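Local coordinates for protein ATP-dependent 6-phosphofructokinase isozyme 2 (Escherichia coli, PDB 3UMO) that phosphorylates fructose 6-phosphate with ATP to give fructose 1,6-bisphosphate, the first committing step of glycolysis, as a homodimeric kinase of the PfkB (ribokinase) family, at residues A57-G62 with E67-L72; A81-K86 with F118-E123; G279-S284 with Q301-Y306. All blocks are in the same frame, centred on the assembly; numbering follows the deposited sequence.

Contact 1 (A57-G62 with E67-L72)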
loop_
_atom_site.group_PDB
_atom_site.type_symbol
_atom_site.label_atom_id
_atom_site.label_comp_id
_atom_site.label_asym_id
_atom_site.label_seq_id
_atom_site.Cartn_x
_atom_site.Cartn_y
_atom_site.Cartn_z
ATOM N N ALA A 57 -4.553 -4.747 -37.876
ATOM C CA ALA A 57 -5.363 -4.944 -36.674
ATOM C C ALA A 57 -6.854 -4.820 -36.972
ATOM O O ALA A 57 -7.326 -3.758 -37.379
ATOM C CB ALA A 57 -4.961 -3.956 -35.592
ATOM N N ILE A 58 -7.596 -5.901 -36.742
ATOM C CA ILE A 58 -9.047 -5.890 -36.909
ATOM C C ILE A 58 -9.670 -5.737 -35.527
ATOM O O ILE A 58 -9.303 -6.465 -34.604
ATOM C CB ILE A 58 -9.550 -7.208 -37.542
ATOM C CG1 ILE A 58 -8.817 -7.493 -38.856
ATOM C CG2 ILE A 58 -11.062 -7.163 -37.761
ATOM C CD1 ILE A 58 -9.090 -8.881 -39.424
ATOM N N PHE A 59 -10.596 -4.789 -35.383
ATOM C CA PHE A 59 -11.241 -4.541 -34.090
ATOM C C PHE A 59 -12.476 -3.652 -34.216
ATOM O O PHE A 59 -12.594 -2.874 -35.166
ATOM C CB PHE A 59 -10.249 -3.927 -33.080
ATOM C CG PHE A 59 -9.656 -2.616 -33.520
ATOM C CD1 PHE A 59 -10.256 -1.413 -33.165
ATOM C CD2 PHE A 59 -8.486 -2.583 -34.273
ATOM C CE1 PHE A 59 -9.711 -0.195 -33.569
ATOM C CE2 PHE A 59 -7.931 -1.371 -34.680
ATOM C CZ PHE A 59 -8.546 -0.174 -34.327
ATOM N N PRO A 60 -13.406 -3.771 -33.253
ATOM C CA PRO A 60 -14.542 -2.850 -33.192
ATOM C C PRO A 60 -14.110 -1.535 -32.559
ATOM O O PRO A 60 -13.332 -1.531 -31.599
ATOM C CB PRO A 60 -15.525 -3.573 -32.266
ATOM C CG PRO A 60 -14.645 -4.377 -31.349
ATOM C CD PRO A 60 -13.468 -4.804 -32.198
ATOM N N ALA A 61 -14.612 -0.431 -33.096
ATOM C CA ALA A 61 -14.336 0.879 -32.532
ATOM C C ALA A 61 -15.637 1.666 -32.438
ATOM O O ALA A 61 -16.463 1.629 -33.352
ATOM C CB ALA A 61 -13.330 1.620 -33.391
ATOM N N GLY A 62 -15.814 2.384 -31.334
ATOM C CA GLY A 62 -17.039 3.133 -31.122
ATOM C C GLY A 62 -16.808 4.479 -30.467
ATOM O O GLY A 62 -15.975 4.613 -29.568
ATOM N N GLU A 67 -12.512 6.618 -32.240
ATOM C CA GLU A 67 -11.901 7.429 -33.289
ATOM C C GLU A 67 -10.450 7.740 -32.938
ATOM O O GLU A 67 -9.568 7.710 -33.799
ATOM C CB GLU A 67 -12.666 8.743 -33.495
ATOM C CG GLU A 67 -14.029 8.605 -34.146
ATOM C CD GLU A 67 -14.689 9.954 -34.383
ATOM O OE1 GLU A 67 -15.833 10.148 -33.918
ATOM O OE2 GLU A 67 -14.063 10.819 -35.032
ATOM N N HIS A 68 -10.209 8.040 -31.667
ATOM C CA HIS A 68 -8.870 8.395 -31.224
ATOM C C HIS A 68 -7.957 7.180 -31.273
ATOM O O HIS A 68 -6.789 7.288 -31.643
ATOM C CB HIS A 68 -8.889 8.997 -29.818
ATOM C CG HIS A 68 -7.648 9.762 -29.481
ATOM N ND1 HIS A 68 -7.153 10.760 -30.289
ATOM C CD2 HIS A 68 -6.794 9.665 -28.434
ATOM C CE1 HIS A 68 -6.052 11.254 -29.752
ATOM N NE2 HIS A 68 -5.811 10.606 -28.627
ATOM N N LEU A 69 -8.496 6.026 -30.887
ATOM C CA LEU A 69 -7.765 4.765 -30.982
ATOM C C LEU A 69 -7.292 4.518 -32.418
ATOM O O LEU A 69 -6.123 4.188 -32.658
ATOM C CB LEU A 69 -8.650 3.603 -30.510
ATOM C CG LEU A 69 -8.097 2.184 -30.689
ATOM C CD1 LEU A 69 -6.806 2.021 -29.909
ATOM C CD2 LEU A 69 -9.116 1.140 -30.244
ATOM N N VAL A 70 -8.207 4.693 -33.368
ATOM C CA VAL A 70 -7.899 4.517 -34.783
ATOM C C VAL A 70 -6.836 5.514 -35.239
ATOM O O VAL A 70 -5.918 5.167 -35.989
ATOM C CB VAL A 70 -9.170 4.667 -35.640
ATOM C CG1 VAL A 70 -8.829 4.702 -37.127
ATOM C CG2 VAL A 70 -10.133 3.519 -35.341
ATOM N N SER A 71 -6.959 6.748 -34.766
ATOM C CA SER A 71 -6.019 7.805 -35.131
ATOM C C SER A 71 -4.614 7.547 -34.590
ATOM O O SER A 71 -3.618 7.846 -35.256
ATOM C CB SER A 71 -6.529 9.161 -34.643
ATOM O OG SER A 71 -5.538 10.163 -34.796
ATOM N N LEU A 72 -4.535 7.008 -33.377
ATOM C CA LEU A 72 -3.249 6.700 -32.768
ATOM C C LEU A 72 -2.525 5.628 -33.563
ATOM O O LEU A 72 -1.312 5.702 -33.753
ATOM C CB LEU A 72 -3.426 6.246 -31.318
ATOM C CG LEU A 72 -3.774 7.351 -30.320
ATOM C CD1 LEU A 72 -4.047 6.762 -28.947
ATOM C CD2 LEU A 72 -2.654 8.388 -30.252
#
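F59 on the strand and L69 on the helix meet from opposite directions, with F59 CE1 3.6 Å from L69 CD2. The same ring corner also meets V70: F59 CE1 lies 4.1 Å from V70 CG2, and both branches approach the ring obliquely. Two residues on, on the same side of the strand, A61 adds its methyl to the same branch, A61 CB standing 4.2 Å from V70 CG2. The contact is wholly apolar. It belongs to the beta-alpha-beta unit formed by strand 55-61, helix 63-75 and strand 80-84, in which the axes of the short strand and helix segments approach to 9.1 Å, their directions 147° apart. CE1 reaches the helix because F59 CG lies between the backbone N and the carbonyl carbon (chi1 60°), while L69 CG, anti to its own N, sets CD2 against CE1. V80 and T82 of the neighbouring strand also pack on the F59 ring. With an alanine here the ring is gone, which would probably open a gap between strand and helix and leave L69 CD2 and V70 CG2 without their aromatic neighbour. I42 and L13, residues assigned to substrate binding, pack close to F59 and L69 respectively.

Contact 2 (A81-K86 with F118-E123)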
loop_
_atom_site.group_PDB
_atom_site.type_symbol
_atom_site.label_atom_id
_atom_site.label_comp_id
_atom_site.label_asym_id
_atom_site.label_seq_id
_atom_site.Cartn_x
_atom_site.Cartn_y
_atom_site.Cartn_z
ATOM N N ALA A 81 -8.449 -2.487 -39.763
ATOM C CA ALA A 81 -9.705 -2.765 -40.433
ATOM C C ALA A 81 -10.724 -2.796 -39.317
ATOM O O ALA A 81 -10.691 -3.672 -38.457
ATOM C CB ALA A 81 -9.653 -4.103 -41.153
ATOM N N THR A 82 -11.613 -1.816 -39.300
ATOM C CA THR A 82 -12.487 -1.657 -38.150
ATOM C C THR A 82 -13.957 -1.903 -38.474
ATOM O O THR A 82 -14.375 -1.861 -39.633
ATOM C CB THR A 82 -12.324 -0.261 -37.508
ATOM O OG1 THR A 82 -12.659 0.751 -38.463
ATOM C CG2 THR A 82 -10.885 -0.043 -37.032
ATOM N N VAL A 83 -14.720 -2.184 -37.426
ATOM C CA VAL A 83 -16.167 -2.251 -37.502
ATOM C C VAL A 83 -16.682 -1.215 -36.522
ATOM O O VAL A 83 -16.222 -1.155 -35.383
ATOM C CB VAL A 83 -16.680 -3.643 -37.092
ATOM C CG1 VAL A 83 -18.186 -3.611 -36.855
ATOM C CG2 VAL A 83 -16.306 -4.671 -38.148
ATOM N N GLU A 84 -17.614 -0.378 -36.958
ATOM C CA GLU A 84 -18.153 0.636 -36.064
ATOM C C GLU A 84 -19.138 -0.018 -35.103
ATOM O O GLU A 84 -20.057 -0.717 -35.529
ATOM C CB GLU A 84 -18.827 1.756 -36.857
ATOM C CG GLU A 84 -19.002 3.038 -36.068
ATOM C CD GLU A 84 -19.136 4.251 -36.964
ATOM O OE1 GLU A 84 -19.442 4.076 -38.165
ATOM O OE2 GLU A 84 -18.925 5.379 -36.468
ATOM N N ALA A 85 -18.927 0.186 -33.807
ATOM C CA ALA A 85 -19.791 -0.422 -32.800
ATOM C C ALA A 85 -20.615 0.634 -32.074
ATOM O O ALA A 85 -20.195 1.787 -31.958
ATOM C CB ALA A 85 -18.969 -1.235 -31.809
ATOM N N LYS A 86 -21.783 0.230 -31.583
ATOM C CA LYS A 86 -22.690 1.150 -30.900
ATOM C C LYS A 86 -22.132 1.606 -29.554
ATOM O O LYS A 86 -22.211 2.784 -29.216
ATOM C CB LYS A 86 -24.068 0.509 -30.715
ATOM C CG LYS A 86 -24.793 0.206 -32.019
ATOM C CD LYS A 86 -25.525 1.433 -32.547
ATOM C CE LYS A 86 -26.113 1.188 -33.934
ATOM N NZ LYS A 86 -25.068 1.203 -34.999
ATOM N N PHE A 118 -20.556 -8.512 -34.193
ATOM C CA PHE A 118 -19.664 -9.663 -34.210
ATOM C C PHE A 118 -19.641 -10.328 -35.588
ATOM O O PHE A 118 -18.582 -10.733 -36.069
ATOM C CB PHE A 118 -20.042 -10.676 -33.133
ATOM C CG PHE A 118 -19.079 -11.824 -33.025
ATOM C CD1 PHE A 118 -19.300 -13.000 -33.727
ATOM C CD2 PHE A 118 -17.944 -11.723 -32.235
ATOM C CE1 PHE A 118 -18.412 -14.058 -33.638
ATOM C CE2 PHE A 118 -17.051 -12.783 -32.140
ATOM C CZ PHE A 118 -17.288 -13.951 -32.842
ATOM N N ARG A 119 -20.809 -10.441 -36.219
ATOM C CA ARG A 119 -20.890 -10.981 -37.572
ATOM C C ARG A 119 -20.132 -10.098 -38.566
ATOM O O ARG A 119 -19.559 -10.594 -39.535
ATOM C CB ARG A 119 -22.347 -11.165 -38.010
ATOM C CG ARG A 119 -23.004 -12.424 -37.452
ATOM C CD ARG A 119 -24.419 -12.602 -37.998
ATOM N NE ARG A 119 -25.326 -11.598 -37.448
ATOM C CZ ARG A 119 -26.161 -11.821 -36.438
ATOM N NH1 ARG A 119 -26.231 -13.027 -35.883
ATOM N NH2 ARG A 119 -26.948 -10.843 -36.003
ATOM N N GLN A 120 -20.134 -8.789 -38.324
ATOM C CA GLN A 120 -19.361 -7.869 -39.157
ATOM C C GLN A 120 -17.868 -8.116 -39.014
ATOM O O GLN A 120 -17.113 -8.028 -39.987
ATOM C CB GLN A 120 -19.668 -6.418 -38.796
ATOM C CG GLN A 120 -21.021 -5.934 -39.291
ATOM C CD GLN A 120 -21.261 -4.486 -38.948
ATOM O OE1 GLN A 120 -20.501 -3.608 -39.358
ATOM N NE2 GLN A 120 -22.312 -4.226 -38.177
ATOM N N LEU A 121 -17.449 -8.420 -37.791
ATOM C CA LEU A 121 -16.049 -8.723 -37.520
ATOM C C LEU A 121 -15.680 -10.047 -38.176
ATOM O O LEU A 121 -14.609 -10.185 -38.768
ATOM C CB LEU A 121 -15.796 -8.771 -36.014
ATOM C CG LEU A 121 -15.741 -7.403 -35.330
ATOM C CD1 LEU A 121 -15.966 -7.525 -33.833
ATOM C CD2 LEU A 121 -14.402 -6.729 -35.602
ATOM N N GLU A 122 -16.588 -11.011 -38.076
ATOM C CA GLU A 122 -16.422 -12.310 -38.715
ATOM C C GLU A 122 -16.265 -12.147 -40.231
ATOM O O GLU A 122 -15.437 -12.814 -40.853
ATOM C CB GLU A 122 -17.636 -13.187 -38.396
ATOM C CG GLU A 122 -17.381 -14.681 -38.389
ATOM C CD GLU A 122 -18.450 -15.436 -37.614
ATOM O OE1 GLU A 122 -19.339 -14.776 -37.028
ATOM O OE2 GLU A 122 -18.400 -16.683 -37.589
ATOM N N GLU A 123 -17.053 -11.248 -40.817
ATOM C CA GLU A 123 -16.974 -10.966 -42.251
ATOM C C GLU A 123 -15.588 -10.447 -42.637
ATOM O O GLU A 123 -15.040 -10.841 -43.671
ATOM C CB GLU A 123 -18.063 -9.968 -42.669
ATOM C CG GLU A 123 -18.132 -9.706 -44.162
ATOM C CD GLU A 123 -19.310 -8.830 -44.544
ATOM O OE1 GLU A 123 -19.768 -8.036 -43.692
ATOM O OE2 GLU A 123 -19.779 -8.939 -45.694
HETATM O O HOH W 1 -21.655 -1.447 -37.508
HETATM O O HOH W 2 -19.264 -0.953 -39.393
#
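At an edge strand of the parallel sheet within this chain, V83 of strand 80-84 packs against Q120 and L121 of helix 115-125. Its two methyls divide the work: the rotation of the valine (chi1 167°) sets both against the helix, CG1 on Q120 and CG2 on L121. V83 CG1 lies 3.4 Å from the amide oxygen Q120 OE1, and Q120 CB sits against both methyls. V83 CG2 is 3.8 Å from L121 CD2, the one branch of L121 that reaches the valine. With its CG beside the backbone N and the chain extended beyond it (chi2 -178°), Q120 passes over V83 and brings its amide to the backbone of E84. In this Rossmann-like alpha/beta core, characteristic of the ribokinase family, helices pack on both faces of the central sheet; V83 looks to one face, whereas T82, next to it, packs on F59. The backbone of V83 is paired with strand 55-61, and that of E84 turns to the strand's other edge, where two waters link it to Q120. One water donates to E84 O at 2.6 Å and accepts from Q120 NE2 at 2.9 Å. The other accepts from E84 N at 3.0 Å and donates to Q120 OE1 at 2.9 Å. Both ends of the glutamine amide are thus engaged, which should fix its rotation. Farther out, K86 N is hydrogen-bonded to E117, Q120 NE2 makes a weaker bond to D116, and I58 and P60 of the adjacent strand also pack on L121.

Contact 3 (G279-S284 with Q301-Y306). With ATP (adenosine-5'-triphosphate), chain E.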
loop_
_atom_site.group_PDB
_atom_site.type_symbol
_atom_site.label_atom_id
_atom_site.label_comp_id
_atom_site.label_asym_id
_atom_site.label_seq_id
_atom_site.Cartn_x
_atom_site.Cartn_y
_atom_site.Cartn_z
ATOM N N GLY A 279 10.737 -15.185 -29.681
ATOM C CA GLY A 279 9.665 -14.825 -28.764
ATOM C C GLY A 279 10.196 -14.371 -27.410
ATOM O O GLY A 279 9.774 -13.339 -26.877
ATOM N N VAL A 280 11.108 -15.147 -26.834
ATOM C CA VAL A 280 11.709 -14.772 -25.558
ATOM C C VAL A 280 12.506 -13.477 -25.696
ATOM O O VAL A 280 12.453 -12.615 -24.814
ATOM C CB VAL A 280 12.593 -15.904 -24.978
ATOM C CG1 VAL A 280 13.526 -15.372 -23.882
ATOM C CG2 VAL A 280 11.708 -17.011 -24.432
ATOM N N ALA A 281 13.237 -13.338 -26.802
ATOM C CA ALA A 281 14.013 -12.119 -27.032
ATOM C C ALA A 281 13.123 -10.878 -27.035
ATOM O O ALA A 281 13.451 -9.872 -26.399
ATOM C CB ALA A 281 14.825 -12.212 -28.332
ATOM N N ALA A 282 11.999 -10.947 -27.741
ATOM C CA ALA A 282 11.087 -9.804 -27.811
ATOM C C ALA A 282 10.356 -9.575 -26.495
ATOM O O ALA A 282 10.185 -8.430 -26.059
ATOM C CB ALA A 282 10.091 -9.984 -28.943
ATOM N N GLY A 283 9.884 -10.658 -25.877
ATOM C CA GLY A 283 9.215 -10.549 -24.594
ATOM C C GLY A 283 10.112 -9.880 -23.556
ATOM O O GLY A 283 9.698 -8.965 -22.843
ATOM N N SER A 284 11.355 -10.340 -23.476
ATOM C CA SER A 284 12.289 -9.800 -22.501
ATOM C C SER A 284 12.777 -8.404 -22.905
ATOM O O SER A 284 13.038 -7.565 -22.044
ATOM C CB SER A 284 13.448 -10.773 -22.276
ATOM O OG SER A 284 12.974 -11.998 -21.718
ATOM N N GLN A 301 16.963 -7.854 -31.113
ATOM C CA GLN A 301 18.072 -8.414 -31.880
ATOM C C GLN A 301 19.242 -8.804 -30.987
ATOM O O GLN A 301 19.840 -9.862 -31.171
ATOM C CB GLN A 301 18.539 -7.431 -32.956
ATOM C CG GLN A 301 19.776 -7.891 -33.711
ATOM C CD GLN A 301 20.045 -7.066 -34.957
ATOM O OE1 GLN A 301 19.618 -5.914 -35.061
ATOM N NE2 GLN A 301 20.747 -7.658 -35.918
ATOM N N LYS A 302 19.559 -7.946 -30.022
ATOM C CA LYS A 302 20.686 -8.187 -29.117
ATOM C C LYS A 302 20.453 -9.433 -28.265
ATOM O O LYS A 302 21.339 -10.283 -28.122
ATOM C CB LYS A 302 20.908 -6.971 -28.212
ATOM C CG LYS A 302 22.107 -7.095 -27.274
ATOM C CD LYS A 302 22.104 -5.989 -26.216
ATOM C CE LYS A 302 22.173 -4.607 -26.850
ATOM N NZ LYS A 302 22.222 -3.511 -25.829
ATOM N N ILE A 303 19.259 -9.535 -27.693
ATOM C CA ILE A 303 18.916 -10.704 -26.887
ATOM C C ILE A 303 18.877 -11.967 -27.752
ATOM O O ILE A 303 19.421 -13.006 -27.372
ATOM C CB ILE A 303 17.580 -10.515 -26.143
ATOM C CG1 ILE A 303 17.703 -9.372 -25.131
ATOM C CG2 ILE A 303 17.183 -11.816 -25.433
ATOM C CD1 ILE A 303 16.372 -8.875 -24.574
ATOM N N TYR A 304 18.256 -11.873 -28.926
ATOM C CA TYR A 304 18.196 -13.016 -29.833
ATOM C C TYR A 304 19.588 -13.516 -30.230
ATOM O O TYR A 304 19.825 -14.721 -30.273
ATOM C CB TYR A 304 17.362 -12.687 -31.074
ATOM C CG TYR A 304 17.252 -13.831 -32.055
ATOM C CD1 TYR A 304 16.398 -14.901 -31.813
ATOM C CD2 TYR A 304 18.006 -13.841 -33.224
ATOM C CE1 TYR A 304 16.294 -15.950 -32.710
ATOM C CE2 TYR A 304 17.912 -14.883 -34.127
ATOM C CZ TYR A 304 17.056 -15.933 -33.868
ATOM O OH TYR A 304 16.971 -16.965 -34.772
ATOM N N ALA A 305 20.507 -12.595 -30.506
ATOM C CA ALA A 305 21.882 -12.973 -30.833
ATOM C C ALA A 305 22.530 -13.758 -29.694
ATOM O O ALA A 305 23.222 -14.755 -29.928
ATOM C CB ALA A 305 22.711 -11.740 -31.169
ATOM N N TYR A 306 22.302 -13.304 -28.465
ATOM C CA TYR A 306 22.818 -13.990 -27.284
ATOM C C TYR A 306 22.239 -15.396 -27.173
ATOM O O TYR A 306 22.971 -16.352 -26.949
ATOM C CB TYR A 306 22.503 -13.187 -26.021
ATOM C CG TYR A 306 22.732 -13.928 -24.719
ATOM C CD1 TYR A 306 23.992 -13.978 -24.134
ATOM C CD2 TYR A 306 21.678 -14.557 -24.060
ATOM C CE1 TYR A 306 24.199 -14.642 -22.941
ATOM C CE2 TYR A 306 21.879 -15.227 -22.869
ATOM C CZ TYR A 306 23.140 -15.262 -22.313
ATOM O OH TYR A 306 23.341 -15.925 -21.124
HETATM P PG ATP E . 1.401 -10.338 -20.238
HETATM O O1G ATP E . 0.235 -10.662 -21.105
HETATM O O2G ATP E . 1.979 -9.053 -20.824
HETATM O O3G ATP E . 1.043 -10.165 -18.803
HETATM P PB ATP E . 2.252 -12.944 -20.172
HETATM O O1B ATP E . 1.848 -13.218 -18.691
HETATM O O2B ATP E . 1.269 -13.525 -21.210
HETATM O O3B ATP E . 2.527 -11.395 -20.435
HETATM P PA ATP E . 4.994 -13.695 -19.715
HETATM O O1A ATP E . 4.873 -13.031 -18.375
HETATM O O2A ATP E . 5.496 -15.138 -19.635
HETATM O O3A ATP E . 3.642 -13.652 -20.478
HETATM O "O5'" ATP E . 5.969 -12.784 -20.613
HETATM C "C5'" ATP E . 6.395 -13.256 -21.846
HETATM C "C4'" ATP E . 7.834 -13.241 -22.106
HETATM O "O4'" ATP E . 8.350 -11.954 -21.702
HETATM C "C3'" ATP E . 8.571 -14.191 -21.257
HETATM O "O3'" ATP E . 8.580 -15.458 -21.797
HETATM C "C2'" ATP E . 9.910 -13.582 -21.178
HETATM O "O2'" ATP E . 10.580 -13.756 -22.359
HETATM C "C1'" ATP E . 9.581 -12.145 -21.045
HETATM N N9 ATP E . 9.473 -11.743 -19.644
HETATM C C8 ATP E . 8.334 -11.608 -18.940
HETATM N N7 ATP E . 8.671 -11.224 -17.683
HETATM C C5 ATP E . 10.013 -11.119 -17.598
HETATM C C6 ATP E . 10.895 -10.761 -16.572
HETATM N N6 ATP E . 10.391 -10.394 -15.207
HETATM N N1 ATP E . 12.213 -10.759 -16.833
HETATM C C2 ATP E . 12.687 -11.088 -18.047
HETATM N N3 ATP E . 11.865 -11.428 -19.044
HETATM C C4 ATP E . 10.535 -11.450 -18.851
#
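S284 faces two ways: its backbone C lies 4.0 Å from I303 CD1 on the neighbouring helix, while its hydroxyl is hydrogen-bonded twice to ATP. Helices 272-286 and 297-307, close to the C-terminal end of this ribokinase-fold chain, cross here at 140°, with the axes of the short segments 8.1 Å apart. The close approach is consistent with the small A281, whose CB points at the other helix. A281 CB is 3.5 Å from the backbone atom Y304 N and also touches the CB of Y304; I303 CG2 rests 3.6 Å from A281 CA. With I303 CG1 beside the backbone N (chi1 -64°) and CD1 extended from it, the isoleucine spreads along helix 272-286 from A281 to S284. The Y304 ring meets F278 edge to face.

The first helix turns another flank to the nucleotide. S284 OG donates to ATP N3 at 3.0 Å, and the ATP O2' hydroxyl is shared between S284 OG and, weakly, V280 O, so the serine links base and ribose. Elsewhere the same ATP is held by S224 and G226 and by K27 of a neighbouring subunit, a shared site. A CB on G283 would stand only 2.4 Å from ATP O4', so the missing side chain makes room for the ribose, and G283 C lies 3.3 Å from ATP O4'.

How the contacts relate
From the N terminus, contact 1 closes a short step from strand 55-61 straight into helix 63-75. Strand 80-84 follows, and contact 2 closes a longer excursion, through strands 93-97 and 103-107 of the mixed sheet, before helix 115-125 returns to the core. Contact 3 closes a hairpin of two late helices, whose connection includes the potassium-binding residues N289, G291 and R293. The three lie in series; none nests or crosses. Contacts 1 and 2 share the parallel sheet and touch through strand pairing, A61 N lying 2.9 Å from V83 O, with their helices on opposite faces. Contact 3 is remote, its centre about 30 Å and 35 Å from theirs, at the nucleotide side.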